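Side-chain contact in Lin0012 protein (Listeria innocua, PDB 3K17), which probably acts as a phosphomevalonate kinase, using ATP to phosphorylate phosphomevalonate in the mevalonate route to isopentenyl diphosphate: residues L41-S46 with M132-P137. Sequence-based numbering, arbitrary orientation.
Sequences LTLEDS and MTKFYP
Lys-134 NZ donates to Asp-45 OD1 at 2.7 Å, a salt bridge between the last turn of helix 119-135 and the end of strand 37-45. The ammonium group comes in on the syn side of the carboxylate but 25° out of its plane, and it favours one oxygen: OD2 of Asp-45 lies 3.4 Å from the same NZ. Both partners sit toward the protein surface, so solvent probably weakens the attraction between the charges. Further back, the aliphatic part of the lysine rests on Leu-43, the buried member of the trio. Leu-43 CD2 packs against Lys-134 CD at 3.8 Å, while its other methyl, CD1, looks to Lys-134 CB at 4.1 Å; the two side chains run roughly perpendicular to each other. A bend at chi2 (68°), followed by two extended torsions, carries the lysine chain past the leucine methyls to the aspartate. On the helix side, Lys-134 CG also sits 3.5 Å above the ring plane of Phe-135, displaced toward the rim, and the Phe-135 side chain goes on to touch Val-99 of strand 99-105 and Leu-89 of helix 76-91. Deeper along the strand, Leu-41 packs on Ala-126, Val-127 and Ala-130 of helix 119-135. The contact is thus the peripheral end of a helix-on-sheet interface, apolar inside and closed by an ion pair, in the alpha/beta N-terminal domain of the GHMP kinase fold.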
ATOM      1  N   LEU A  41     -17.777 -30.148  17.267  1.00 17.68           N
ATOM      2  CA  LEU A  41     -16.476 -29.633  17.675  1.00 17.79           C
ATOM      3  C   LEU A  41     -15.880 -30.589  18.715  1.00 19.79           C
ATOM      4  O   LEU A  41     -16.460 -30.797  19.783  1.00 17.64           O
ATOM      5  CB  LEU A  41     -16.625 -28.217  18.262  1.00 14.36           C
ATOM      6  CG  LEU A  41     -15.315 -27.447  18.461  1.00 17.82           C
ATOM      7  CD1 LEU A  41     -15.596 -25.967  18.608  1.00 14.06           C
ATOM      8  CD2 LEU A  41     -14.567 -27.985  19.685  1.00 17.98           C
ATOM      9  N   THR A  42     -14.735 -31.183  18.384  1.00 20.53           N
ATOM     10  CA  THR A  42     -14.058 -32.107  19.292  1.00 21.23           C
ATOM     11  C   THR A  42     -12.847 -31.393  19.895  1.00 22.12           C
ATOM     12  O   THR A  42     -11.980 -30.892  19.168  1.00 22.16           O
ATOM     13  CB  THR A  42     -13.627 -33.386  18.540  1.00 23.86           C
ATOM     14  OG1 THR A  42     -14.782 -33.989  17.940  1.00 21.98           O
ATOM     15  CG2 THR A  42     -12.986 -34.390  19.496  1.00 23.73           C
ATOM     16  N   LEU A  43     -12.805 -31.327  21.222  1.00 20.49           N
ATOM     17  CA  LEU A  43     -11.725 -30.645  21.930  1.00 21.51           C
ATOM     18  C   LEU A  43     -10.923 -31.577  22.821  1.00 24.24           C
ATOM     19  O   LEU A  43     -11.475 -32.470  23.462  1.00 26.31           O
ATOM     20  CB  LEU A  43     -12.295 -29.499  22.776  1.00 17.72           C
ATOM     21  CG  LEU A  43     -11.360 -28.738  23.727  1.00 19.59           C
ATOM     22  CD1 LEU A  43     -11.970 -27.393  24.051  1.00 19.91           C
ATOM     23  CD2 LEU A  43     -11.121 -29.539  25.019  1.00 20.81           C
ATOM     24  N   GLU A  44      -9.618 -31.354  22.871  1.00 26.20           N
ATOM     25  CA  GLU A  44      -8.744 -32.176  23.691  1.00 28.48           C
ATOM     26  C   GLU A  44      -7.521 -31.360  24.080  1.00 28.53           C
ATOM     27  O   GLU A  44      -7.212 -30.355  23.441  1.00 26.66           O
ATOM     28  CB  GLU A  44      -8.308 -33.415  22.905  1.00 29.77           C
ATOM     29  CG  GLU A  44      -7.362 -33.107  21.763  1.00 33.58           C
ATOM     30  CD  GLU A  44      -7.199 -34.265  20.797  1.00 37.18           C
ATOM     31  OE1 GLU A  44      -8.183 -34.608  20.109  1.00 40.11           O
ATOM     32  OE2 GLU A  44      -6.086 -34.830  20.724  1.00 39.18           O
ATOM     33  N   ASP A  45      -6.832 -31.785  25.134  1.00 29.13           N
ATOM     34  CA  ASP A  45      -5.630 -31.088  25.567  1.00 28.60           C
ATOM     35  C   ASP A  45      -4.553 -31.395  24.547  1.00 27.74           C
ATOM     36  O   ASP A  45      -4.561 -32.457  23.932  1.00 28.77           O
ATOM     37  CB  ASP A  45      -5.168 -31.581  26.940  1.00 29.37           C
ATOM     38  CG  ASP A  45      -6.193 -31.330  28.029  1.00 32.74           C
ATOM     39  OD1 ASP A  45      -6.639 -30.169  28.178  1.00 34.04           O
ATOM     40  OD2 ASP A  45      -6.545 -32.295  28.742  1.00 33.49           O
ATOM     41  N   SER A  46      -3.629 -30.462  24.369  1.00 28.73           N
ATOM     42  CA  SER A  46      -2.530 -30.629  23.430  1.00 29.94           C
ATOM     43  C   SER A  46      -1.342 -29.832  23.953  1.00 29.94           C
ATOM     44  O   SER A  46      -1.446 -29.168  24.980  1.00 29.16           O
ATOM     45  CB  SER A  46      -2.935 -30.122  22.040  1.00 30.27           C
ATOM     46  OG  SER A  46      -3.368 -28.773  22.098  1.00 33.13           O
HETATM   47  N   MSE A 132     -16.240 -23.054  27.204  1.00 20.60           N
HETATM   48  CA  MSE A 132     -16.848 -22.851  28.507  1.00 22.49           C
HETATM   49  C   MSE A 132     -16.943 -24.187  29.241  1.00 22.64           C
HETATM   50  O   MSE A 132     -16.651 -24.264  30.434  1.00 23.79           O
HETATM   51  CB  MSE A 132     -18.234 -22.219  28.381  1.00 22.46           C
HETATM   52  CG  MSE A 132     -18.226 -20.767  27.903  1.00 24.61           C
HETATM   53 SE   MSE A 132     -17.089 -19.570  28.921  1.00 35.40          SE
HETATM   54  CE  MSE A 132     -15.484 -19.662  27.813  1.00 28.91           C
ATOM     55  N   THR A 133     -17.334 -25.241  28.533  1.00 21.97           N
ATOM     56  CA  THR A 133     -17.445 -26.555  29.160  1.00 24.17           C
ATOM     57  C   THR A 133     -16.070 -26.970  29.689  1.00 25.17           C
ATOM     58  O   THR A 133     -15.950 -27.545  30.772  1.00 25.19           O
ATOM     59  CB  THR A 133     -17.940 -27.631  28.162  1.00 24.37           C
ATOM     60  OG1 THR A 133     -19.251 -27.294  27.698  1.00 24.15           O
ATOM     61  CG2 THR A 133     -18.000 -29.002  28.837  1.00 26.26           C
ATOM     62  N   LYS A 134     -15.036 -26.643  28.924  1.00 24.36           N
ATOM     63  CA  LYS A 134     -13.662 -26.976  29.271  1.00 24.34           C
ATOM     64  C   LYS A 134     -13.025 -26.115  30.365  1.00 26.16           C
ATOM     65  O   LYS A 134     -12.288 -26.630  31.204  1.00 27.72           O
ATOM     66  CB  LYS A 134     -12.791 -26.896  28.009  1.00 25.12           C
ATOM     67  CG  LYS A 134     -11.301 -27.086  28.237  1.00 24.30           C
ATOM     68  CD  LYS A 134     -10.971 -28.508  28.675  1.00 27.40           C
ATOM     69  CE  LYS A 134      -9.464 -28.700  28.806  1.00 29.64           C
ATOM     70  NZ  LYS A 134      -9.111 -30.082  29.238  1.00 30.21           N
ATOM     71  N   PHE A 135     -13.310 -24.815  30.370  1.00 24.88           N
ATOM     72  CA  PHE A 135     -12.683 -23.914  31.337  1.00 24.95           C
ATOM     73  C   PHE A 135     -13.562 -23.227  32.386  1.00 25.32           C
ATOM     74  O   PHE A 135     -13.048 -22.752  33.392  1.00 25.41           O
ATOM     75  CB  PHE A 135     -11.903 -22.825  30.588  1.00 21.99           C
ATOM     76  CG  PHE A 135     -10.766 -23.349  29.749  1.00 21.30           C
ATOM     77  CD1 PHE A 135      -9.578 -23.765  30.342  1.00 21.68           C
ATOM     78  CD2 PHE A 135     -10.893 -23.442  28.361  1.00 20.50           C
ATOM     79  CE1 PHE A 135      -8.530 -24.268  29.571  1.00 21.96           C
ATOM     80  CE2 PHE A 135      -9.848 -23.945  27.576  1.00 17.50           C
ATOM     81  CZ  PHE A 135      -8.668 -24.357  28.181  1.00 20.40           C
ATOM     82  N   TYR A 136     -14.867 -23.167  32.153  1.00 26.74           N
ATOM     83  CA  TYR A 136     -15.772 -22.485  33.076  1.00 28.80           C
ATOM     84  C   TYR A 136     -17.182 -23.038  32.863  1.00 28.14           C
ATOM     85  O   TYR A 136     -18.111 -22.298  32.542  1.00 29.50           O
ATOM     86  CB  TYR A 136     -15.733 -20.983  32.772  1.00 31.81           C
ATOM     87  CG  TYR A 136     -16.403 -20.079  33.781  1.00 34.51           C
ATOM     88  CD1 TYR A 136     -15.925 -19.976  35.086  1.00 38.16           C
ATOM     89  CD2 TYR A 136     -17.492 -19.293  33.415  1.00 37.13           C
ATOM     90  CE1 TYR A 136     -16.519 -19.103  36.007  1.00 39.58           C
ATOM     91  CE2 TYR A 136     -18.089 -18.421  34.319  1.00 39.51           C
ATOM     92  CZ  TYR A 136     -17.601 -18.332  35.613  1.00 40.76           C
ATOM     93  OH  TYR A 136     -18.208 -17.481  36.508  1.00 41.38           O
ATOM     94  N   PRO A 137     -17.356 -24.354  33.069  1.00 27.79           N
ATOM     95  CA  PRO A 137     -18.627 -25.067  32.903  1.00 28.13           C
ATOM     96  C   PRO A 137     -19.851 -24.575  33.669  1.00 29.80           C
ATOM     97  O   PRO A 137     -20.982 -24.806  33.233  1.00 28.85           O
ATOM     98  CB  PRO A 137     -18.261 -26.510  33.254  1.00 28.22           C
ATOM     99  CG  PRO A 137     -17.165 -26.344  34.257  1.00 29.33           C
ATOM    100  CD  PRO A 137     -16.332 -25.241  33.654  1.00 26.11           C
TER